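Local coordinates for DNA polymerase sliding clamp (Archaeoglobus fulgidus, PDB 1RWZ), which encircles DNA as a homotrimeric ring and probably serves as a moving platform that tethers the polymerase and other proteins during replication, at residues A[7-10]-A[11-15]; A[68-71]-A[72-75]; A[80-83]-A[84-87]; A[198-201]-A[202-205]. All blocks are in the same frame, centred on the assembly; numbering follows the deposited sequence.

Interaction 1: residues A[7-10]-A[11-15]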
loop_
_atom_site.group_PDB
_atom_site.type_symbol
_atom_site.label_atom_id
_atom_site.label_comp_id
_atom_site.label_asym_id
_atom_site.label_seq_id
_atom_site.Cartn_x
_atom_site.Cartn_y
_atom_site.Cartn_z
ATOM N N THR A 7 16.555 5.648 -19.176
ATOM C CA THR A 7 15.824 6.059 -17.982
ATOM C C THR A 7 15.608 4.837 -17.093
ATOM O O THR A 7 15.541 3.704 -17.583
ATOM C CB THR A 7 14.443 6.654 -18.313
ATOM O OG1 THR A 7 13.568 5.617 -18.782
ATOM C CG2 THR A 7 14.572 7.729 -19.378
ATOM N N GLY A 8 15.508 5.073 -15.789
ATOM C CA GLY A 8 15.288 3.984 -14.855
ATOM C C GLY A 8 14.016 3.223 -15.174
ATOM O O GLY A 8 13.986 1.991 -15.114
ATOM N N GLU A 9 12.958 3.951 -15.526
ATOM C CA GLU A 9 11.689 3.313 -15.851
ATOM C C GLU A 9 11.842 2.374 -17.042
ATOM O O GLU A 9 11.247 1.294 -17.072
ATOM C CB GLU A 9 10.616 4.367 -16.149
ATOM C CG GLU A 9 9.259 3.775 -16.515
ATOM C CD GLU A 9 8.207 4.831 -16.816
ATOM O OE1 GLU A 9 8.576 5.930 -17.284
ATOM O OE2 GLU A 9 7.006 4.552 -16.602
ATOM N N LEU A 10 12.644 2.772 -18.024
ATOM C CA LEU A 10 12.834 1.924 -19.197
ATOM C C LEU A 10 13.491 0.608 -18.797
ATOM O O LEU A 10 13.037 -0.470 -19.190
ATOM C CB LEU A 10 13.686 2.646 -20.243
ATOM C CG LEU A 10 13.937 1.938 -21.580
ATOM C CD1 LEU A 10 12.615 1.470 -22.197
ATOM C CD2 LEU A 10 14.653 2.901 -22.514
ATOM N N LEU A 11 14.548 0.680 -17.998
ATOM C CA LEU A 11 15.227 -0.544 -17.578
ATOM C C LEU A 11 14.332 -1.412 -16.687
ATOM O O LEU A 11 14.249 -2.630 -16.869
ATOM C CB LEU A 11 16.525 -0.206 -16.835
ATOM C CG LEU A 11 17.345 -1.397 -16.310
ATOM C CD1 LEU A 11 17.624 -2.380 -17.434
ATOM C CD2 LEU A 11 18.649 -0.898 -15.725
ATOM N N LYS A 12 13.657 -0.784 -15.734
ATOM C CA LYS A 12 12.792 -1.515 -14.807
ATOM C C LYS A 12 11.648 -2.237 -15.513
ATOM O O LYS A 12 11.358 -3.405 -15.229
ATOM C CB LYS A 12 12.228 -0.551 -13.753
ATOM C CG LYS A 12 13.301 0.051 -12.835
ATOM C CD LYS A 12 12.791 1.264 -12.048
ATOM C CE LYS A 12 11.737 0.902 -11.006
ATOM N NZ LYS A 12 12.311 0.136 -9.861
ATOM N N THR A 13 11.008 -1.544 -16.444
ATOM C CA THR A 13 9.882 -2.119 -17.165
ATOM C C THR A 13 10.263 -3.270 -18.086
ATOM O O THR A 13 9.588 -4.304 -18.096
ATOM C CB THR A 13 9.138 -1.024 -17.961
ATOM O OG1 THR A 13 8.528 -0.117 -17.037
ATOM C CG2 THR A 13 8.055 -1.633 -18.845
ATOM N N VAL A 14 11.340 -3.111 -18.847
ATOM C CA VAL A 14 11.770 -4.165 -19.759
ATOM C C VAL A 14 12.317 -5.365 -18.983
ATOM O O VAL A 14 12.137 -6.516 -19.385
ATOM C CB VAL A 14 12.831 -3.639 -20.743
ATOM C CG1 VAL A 14 13.398 -4.777 -21.563
ATOM C CG2 VAL A 14 12.190 -2.603 -21.674
ATOM N N THR A 15 12.980 -5.093 -17.866
ATOM C CA THR A 15 13.518 -6.169 -17.040
ATOM C C THR A 15 12.351 -6.966 -16.470
ATOM O O THR A 15 12.357 -8.201 -16.486
ATOM C CB THR A 15 14.383 -5.599 -15.886
ATOM O OG1 THR A 15 15.559 -4.991 -16.437
ATOM C CG2 THR A 15 14.806 -6.708 -14.927
HETATM O O HOH W 1 6.622 1.859 -16.707
#

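Interaction 2: residues A[68-71]-A[72-75]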
loop_
_atom_site.group_PDB
_atom_site.type_symbol
_atom_site.label_atom_id
_atom_site.label_comp_id
_atom_site.label_asym_id
_atom_site.label_seq_id
_atom_site.Cartn_x
_atom_site.Cartn_y
_atom_site.Cartn_z
ATOM N N GLY A 68 24.907 -12.692 -21.799
ATOM C CA GLY A 68 23.986 -13.544 -21.069
ATOM C C GLY A 68 23.748 -12.883 -19.728
ATOM O O GLY A 68 24.699 -12.575 -19.015
ATOM N N VAL A 69 22.487 -12.677 -19.367
ATOM C CA VAL A 69 22.175 -11.999 -18.119
ATOM C C VAL A 69 21.250 -12.748 -17.168
ATOM O O VAL A 69 20.266 -13.364 -17.584
ATOM C CB VAL A 69 21.538 -10.618 -18.414
ATOM C CG1 VAL A 69 21.326 -9.849 -17.123
ATOM C CG2 VAL A 69 22.421 -9.832 -19.362
ATOM N N ASP A 70 21.584 -12.692 -15.881
ATOM C CA ASP A 70 20.766 -13.308 -14.845
ATOM C C ASP A 70 19.663 -12.281 -14.614
ATOM O O ASP A 70 19.879 -11.266 -13.945
ATOM C CB ASP A 70 21.570 -13.484 -13.556
ATOM C CG ASP A 70 20.775 -14.167 -12.458
ATOM O OD1 ASP A 70 19.551 -13.929 -12.354
ATOM O OD2 ASP A 70 21.381 -14.937 -11.682
ATOM N N MET A 71 18.486 -12.534 -15.172
ATOM C CA MET A 71 17.379 -11.602 -15.041
ATOM C C MET A 71 16.819 -11.452 -13.630
ATOM O O MET A 71 16.318 -10.386 -13.281
ATOM C CB MET A 71 16.262 -11.981 -16.016
ATOM C CG MET A 71 16.693 -11.931 -17.475
ATOM S SD MET A 71 17.453 -10.357 -17.947
ATOM C CE MET A 71 16.031 -9.295 -17.929
ATOM N N ASP A 72 16.888 -12.502 -12.815
ATOM C CA ASP A 72 16.384 -12.384 -11.450
ATOM C C ASP A 72 17.211 -11.334 -10.709
ATOM O O ASP A 72 16.667 -10.516 -9.966
ATOM C CB ASP A 72 16.471 -13.716 -10.698
ATOM C CG ASP A 72 15.506 -14.759 -11.229
ATOM O OD1 ASP A 72 14.365 -14.398 -11.588
ATOM O OD2 ASP A 72 15.886 -15.945 -11.270
ATOM N N ARG A 73 18.525 -11.352 -10.921
ATOM C CA ARG A 73 19.414 -10.393 -10.265
ATOM C C ARG A 73 19.184 -8.959 -10.723
ATOM O O ARG A 73 19.046 -8.058 -9.896
ATOM C CB ARG A 73 20.878 -10.763 -10.504
ATOM C CG ARG A 73 21.339 -11.991 -9.752
ATOM C CD ARG A 73 22.838 -12.193 -9.916
ATOM N NE ARG A 73 23.319 -13.369 -9.198
ATOM C CZ ARG A 73 23.301 -13.501 -7.874
ATOM N NH1 ARG A 73 22.827 -12.527 -7.109
ATOM N NH2 ARG A 73 23.752 -14.617 -7.314
ATOM N N ILE A 74 19.154 -8.741 -12.036
ATOM C CA ILE A 74 18.937 -7.398 -12.557
ATOM C C ILE A 74 17.592 -6.876 -12.066
ATOM O O ILE A 74 17.452 -5.697 -11.744
ATOM C CB ILE A 74 18.961 -7.368 -14.109
ATOM C CG1 ILE A 74 20.332 -7.810 -14.623
ATOM C CG2 ILE A 74 18.653 -5.959 -14.611
ATOM C CD1 ILE A 74 21.486 -6.958 -14.133
ATOM N N PHE A 75 16.601 -7.759 -11.999
ATOM C CA PHE A 75 15.285 -7.354 -11.534
ATOM C C PHE A 75 15.358 -6.947 -10.066
ATOM O O PHE A 75 14.785 -5.938 -9.661
ATOM C CB PHE A 75 14.277 -8.493 -11.699
ATOM C CG PHE A 75 12.883 -8.130 -11.275
ATOM C CD1 PHE A 75 12.253 -7.008 -11.805
ATOM C CD2 PHE A 75 12.195 -8.910 -10.353
ATOM C CE1 PHE A 75 10.958 -6.667 -11.424
ATOM C CE2 PHE A 75 10.900 -8.577 -9.966
ATOM C CZ PHE A 75 10.281 -7.454 -10.504
HETATM O O HOH W 2 24.021 -14.805 -11.380
#

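Interaction 3: residues A[80-83]-A[84-87]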
loop_
_atom_site.group_PDB
_atom_site.type_symbol
_atom_site.label_atom_id
_atom_site.label_comp_id
_atom_site.label_asym_id
_atom_site.label_seq_id
_atom_site.Cartn_x
_atom_site.Cartn_y
_atom_site.Cartn_z
ATOM N N SER A 80 15.944 -1.118 -6.583
ATOM C CA SER A 80 16.604 -0.060 -5.826
ATOM C C SER A 80 16.826 1.152 -6.728
ATOM O O SER A 80 17.329 2.189 -6.293
ATOM C CB SER A 80 17.940 -0.559 -5.257
ATOM O OG SER A 80 18.852 -0.890 -6.287
ATOM N N ILE A 81 16.437 1.013 -7.991
ATOM C CA ILE A 81 16.573 2.095 -8.957
ATOM C C ILE A 81 15.245 2.841 -9.063
ATOM O O ILE A 81 14.174 2.226 -9.073
ATOM C CB ILE A 81 16.951 1.554 -10.358
ATOM C CG1 ILE A 81 18.284 0.806 -10.285
ATOM C CG2 ILE A 81 17.028 2.703 -11.359
ATOM C CD1 ILE A 81 18.724 0.184 -11.603
ATOM N N SER A 82 15.317 4.164 -9.130
ATOM C CA SER A 82 14.121 4.989 -9.245
ATOM C C SER A 82 13.741 5.145 -10.714
ATOM O O SER A 82 14.609 5.142 -11.587
ATOM C CB SER A 82 14.369 6.370 -8.632
ATOM O OG SER A 82 13.284 7.243 -8.903
ATOM N N THR A 83 12.447 5.273 -10.988
ATOM C CA THR A 83 11.990 5.441 -12.361
ATOM C C THR A 83 12.558 6.733 -12.939
ATOM O O THR A 83 12.706 6.865 -14.158
ATOM C CB THR A 83 10.449 5.496 -12.451
ATOM O OG1 THR A 83 9.957 6.566 -11.635
ATOM C CG2 THR A 83 9.840 4.179 -11.989
ATOM N N LYS A 84 12.886 7.676 -12.056
ATOM C CA LYS A 84 13.434 8.966 -12.470
ATOM C C LYS A 84 14.962 9.031 -12.490
ATOM O O LYS A 84 15.545 10.067 -12.814
ATOM C CB LYS A 84 12.877 10.077 -11.580
ATOM C CG LYS A 84 11.395 10.337 -11.805
ATOM C CD LYS A 84 10.902 11.513 -10.977
ATOM C CE LYS A 84 9.469 11.876 -11.339
ATOM N NZ LYS A 84 8.993 13.062 -10.574
ATOM N N ASP A 85 15.610 7.930 -12.137
ATOM C CA ASP A 85 17.068 7.868 -12.159
ATOM C C ASP A 85 17.485 7.615 -13.604
ATOM O O ASP A 85 16.714 7.054 -14.382
ATOM C CB ASP A 85 17.576 6.680 -11.329
ATOM C CG ASP A 85 17.593 6.951 -9.841
ATOM O OD1 ASP A 85 17.600 5.963 -9.070
ATOM O OD2 ASP A 85 17.619 8.136 -9.442
ATOM N N LEU A 86 18.685 8.050 -13.972
ATOM C CA LEU A 86 19.204 7.749 -15.300
ATOM C C LEU A 86 20.146 6.595 -14.994
ATOM O O LEU A 86 20.890 6.646 -14.010
ATOM C CB LEU A 86 20.002 8.908 -15.901
ATOM C CG LEU A 86 19.246 9.940 -16.741
ATOM C CD1 LEU A 86 20.258 10.819 -17.469
ATOM C CD2 LEU A 86 18.347 9.241 -17.748
ATOM N N VAL A 87 20.112 5.551 -15.813
ATOM C CA VAL A 87 20.967 4.400 -15.571
ATOM C C VAL A 87 21.923 4.163 -16.725
ATOM O O VAL A 87 21.527 4.212 -17.889
ATOM C CB VAL A 87 20.130 3.119 -15.379
ATOM C CG1 VAL A 87 21.031 1.976 -14.920
ATOM C CG2 VAL A 87 19.012 3.369 -14.384
HETATM O O HOH W 3 17.707 5.109 -6.568
#

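Interaction 4: residues A[198-201]-A[202-205]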
loop_
_atom_site.group_PDB
_atom_site.type_symbol
_atom_site.label_atom_id
_atom_site.label_comp_id
_atom_site.label_asym_id
_atom_site.label_seq_id
_atom_site.Cartn_x
_atom_site.Cartn_y
_atom_site.Cartn_z
ATOM N N LEU A 198 -2.382 -13.768 -19.474
ATOM C CA LEU A 198 -2.781 -12.437 -19.920
ATOM C C LEU A 198 -2.659 -11.428 -18.784
ATOM O O LEU A 198 -2.221 -10.295 -18.990
ATOM C CB LEU A 198 -4.220 -12.460 -20.444
ATOM C CG LEU A 198 -4.433 -13.265 -21.733
ATOM C CD1 LEU A 198 -5.917 -13.387 -22.035
ATOM C CD2 LEU A 198 -3.704 -12.578 -22.882
ATOM N N LYS A 199 -3.041 -11.849 -17.584
ATOM C CA LYS A 199 -2.966 -10.973 -16.423
ATOM C C LYS A 199 -1.509 -10.630 -16.125
ATOM O O LYS A 199 -1.185 -9.477 -15.827
ATOM C CB LYS A 199 -3.616 -11.654 -15.214
ATOM C CG LYS A 199 -3.796 -10.758 -14.004
ATOM C CD LYS A 199 -4.555 -11.499 -12.916
ATOM C CE LYS A 199 -4.773 -10.636 -11.687
ATOM N NZ LYS A 199 -5.435 -11.417 -10.603
ATOM N N GLU A 200 -0.627 -11.623 -16.223
ATOM C CA GLU A 200 0.797 -11.415 -15.969
ATOM C C GLU A 200 1.392 -10.443 -16.991
ATOM O O GLU A 200 2.173 -9.556 -16.635
ATOM C CB GLU A 200 1.542 -12.755 -16.024
ATOM C CG GLU A 200 2.991 -12.711 -15.548
ATOM C CD GLU A 200 3.129 -12.282 -14.096
ATOM O OE1 GLU A 200 2.260 -12.642 -13.274
ATOM O OE2 GLU A 200 4.118 -11.592 -13.768
ATOM N N PHE A 201 1.018 -10.609 -18.257
ATOM C CA PHE A 201 1.504 -9.734 -19.328
ATOM C C PHE A 201 1.209 -8.264 -19.015
ATOM O O PHE A 201 2.071 -7.402 -19.165
ATOM C CB PHE A 201 0.807 -10.056 -20.653
ATOM C CG PHE A 201 1.093 -11.429 -21.200
ATOM C CD1 PHE A 201 0.264 -11.970 -22.183
ATOM C CD2 PHE A 201 2.189 -12.167 -20.768
ATOM C CE1 PHE A 201 0.521 -13.228 -22.731
ATOM C CE2 PHE A 201 2.454 -13.432 -21.312
ATOM C CZ PHE A 201 1.619 -13.958 -22.294
ATOM N N CYS A 202 -0.022 -7.996 -18.595
ATOM C CA CYS A 202 -0.465 -6.636 -18.308
ATOM C C CYS A 202 0.189 -5.941 -17.121
ATOM O O CYS A 202 0.012 -4.737 -16.939
ATOM C CB CYS A 202 -1.985 -6.616 -18.127
ATOM S SG CYS A 202 -2.897 -7.026 -19.626
ATOM N N LYS A 203 0.951 -6.678 -16.321
ATOM C CA LYS A 203 1.594 -6.069 -15.162
ATOM C C LYS A 203 2.624 -4.991 -15.498
ATOM O O LYS A 203 2.942 -4.155 -14.651
ATOM C CB LYS A 203 2.229 -7.148 -14.284
ATOM C CG LYS A 203 1.193 -7.942 -13.508
ATOM C CD LYS A 203 1.826 -9.013 -12.645
ATOM C CE LYS A 203 0.753 -9.762 -11.872
ATOM N NZ LYS A 203 1.319 -10.876 -11.062
ATOM N N VAL A 204 3.139 -4.997 -16.723
ATOM C CA VAL A 204 4.122 -3.991 -17.122
ATOM C C VAL A 204 3.490 -2.865 -17.935
ATOM O O VAL A 204 4.185 -1.947 -18.380
ATOM C CB VAL A 204 5.272 -4.608 -17.960
ATOM C CG1 VAL A 204 6.049 -5.615 -17.117
ATOM C CG2 VAL A 204 4.718 -5.268 -19.217
ATOM N N ALA A 205 2.175 -2.928 -18.118
ATOM C CA ALA A 205 1.464 -1.917 -18.897
ATOM C C ALA A 205 0.445 -1.134 -18.081
ATOM O O ALA A 205 0.037 -1.552 -17.000
ATOM C CB ALA A 205 0.773 -2.574 -20.090
#

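Interaction 1: residues A[7-10]-A[11-15]
Leu10 and Val14 lie side by side one turn apart on helix 8-19 and point the same way, with Leu10 CD1 4.1 Å from Val14 CG2. Both are buried against the sheet: each meets Ile51 of strand 45-52 and Ala232 of strand 232-238. Polar side chains take another flank. Glu9, its chain extended and CG anti to the backbone N (chi1 179°), runs alongside Thr13. One water links their ends, donating to Glu9 OE2 at 2.7 Å and sitting 2.8 Å from Thr13 OG1. The aliphatic part of Lys12 brushes the first turn, CG 3.1 Å from Gly8 O, then bends twice and delivers NZ to the carbonyl oxygens of Ser78 and Ile81. Among backbone bonds, Leu11, Lys12, Thr13 and Val14 donate in turn to Thr7, Gly8, Glu9 and Leu10. Leu11 O is gripped twice, by Thr15 N and by Thr15 OG1 (2.7 Å), which reach it from opposite faces of its carbonyl plane. At the start, Thr7 OG1 accepts from Leu10 N at 3.1 Å. This is a threonine N-cap, opening an amphipathic helix directly after strand 2-7 in the N-terminal domain of the PCNA fold.

Interaction 2: residues A[68-71]-A[72-75]
Asp70 lays its carboxylate against the aliphatic stem of Arg73, the two CG atoms (Asp70 CG and Arg73 CG) 3.5 Å apart. The side chains cross at a slant, and the carboxylate and guanidinium planes stand 59° apart. The two oxygens divide the work. Asp70 OD1 accepts from Arg73 N at 3.1 Å, met from 58° above the carboxylate plane, which makes Asp70 the N-cap of helix 71-78 where it leaves strand 65-70. Asp70 OD2 forms a long salt bridge to Arg73 NE (3.5 Å). A water completes that link, donating to Asp70 OD2 and accepting from Arg73 NE at 2.7 Å, in the plane at the guanidinium edge. With the chain of Arg73 extended from CG to NE (chi2 -173°), its head passes beyond the carboxylate, and NH1 pairs with Asp170 of a neighbouring subunit. Next to the cap, Val69 and Ile74 cross at about a right angle in a tight apolar contact, Val69 CG1 3.4 Å from Ile74 CG1. Ile74 N and Phe75 N donate to Asp70 O and Met71 O. Asp72 OD2 lies 4.3 Å from Asp70 OD1, two like charges close to the amide end of a helix, which probably eases their repulsion. Asp70 caps the helix and, through a long bridge and a water, probably restrains the side chain of Arg73, whose guanidinium also pairs with a neighbouring subunit.

Interaction 3: residues A[80-83]-A[84-87]
Asp85 reaches back across a type I beta turn, Ser82 to Asp85, to take the amide of Ser82: Ser82 N donates to Asp85 OD1 at 2.9 Å, from 51° above the carboxylate plane. The turn itself is closed by Asp85 N to Ser82 O (3.0 Å). Ser82 also makes an ST turn, Lys84 N to Ser82 OG at 3.2 Å; chi1 of 172° sets OG beside the carbonyl carbon of Ser82, where it can meet that amide. Asp85 OD1 also lies 3.3 Å from Ser82 CB. One layer further in, Ile81 and Val87 reach toward each other tip to tip through their CG2 atoms, a buried apolar contact beneath the turn. Phe101 of strand 96-101 touches both Ile81 and Asp85. Further out, the turn is tied to the first turn of helix 8-19 by backbone hydrogen bonds of Gly8 with Asp85 and Glu9 with Thr83. The bend thus delivers the chain into strand 86-91 beside the start of that helix. A single water donates to both Asp85 OD1, at 2.6 Å, and Ser80 O, at 3.0 Å, giving OD1 a second donor besides Ser82 N.

Interaction 4: residues A[198-201]-A[202-205]
Val204 CG2 rests 3.4 Å from Phe201 O. On the packed side Cys202 is buried: its amide donates to Leu198 O at 3.2 Å, and its thiol, held beside the backbone N by a chi1 of -65°, lies with SG 3.4 Å from that same Leu198 O. Leu198 N stands over one face of the Phe201 ring toward its rim. Leu223 touches the side chains of Leu198 and Phe201, Phe138 packs on Cys202, and Tyr236 stacks with the Phe201 ring. Helix 195-201 is one of the helices laid against the sheet in the C-terminal domain; in the PCNA fold such helices line the central hole through which DNA passes. Lys203 N donates to Glu200 O, three residues back, at 3.1 Å. Ala205 N also donates three residues back, to Cys202 O, which accepts from Lys139 NZ as well. The opposite character belongs to the polar flank, where Lys203 is exposed. Glu200 bends at chi2 (61°) and turns its carboxylate to the extended Lys203, whose NZ meets OE1 of Glu200 at 3.0 Å on the syn side, 31° out of the plane. This is both a hydrogen bond and a salt bridge. Lys199 NZ pairs with Asp146 and lies 6.8 Å from Lys203 NZ.

In the fold
Along the chain the contacts come in the order 1, 2, 3, 4, the first three in the N-terminal domain and the last in the C-terminal domain. Interactions 1 and 3 are closest, their centres about 8 Å apart, the turn at 82-85 being bonded to the first turn of helix 8-19. Interaction 2, its centre about 13 Å from that of interaction 1, meets Thr15 of helix 8-19, so helices 8-19 and 71-78 pack together. Interactions 2 and 3 do not touch. In interaction 4 Val204 touches the carbonyl oxygen of Thr13, a contact between the two domains. Helix 8-19 is thus the hub; interactions 2 and 3 also meet a neighbouring subunit, through Arg73 and Ser80.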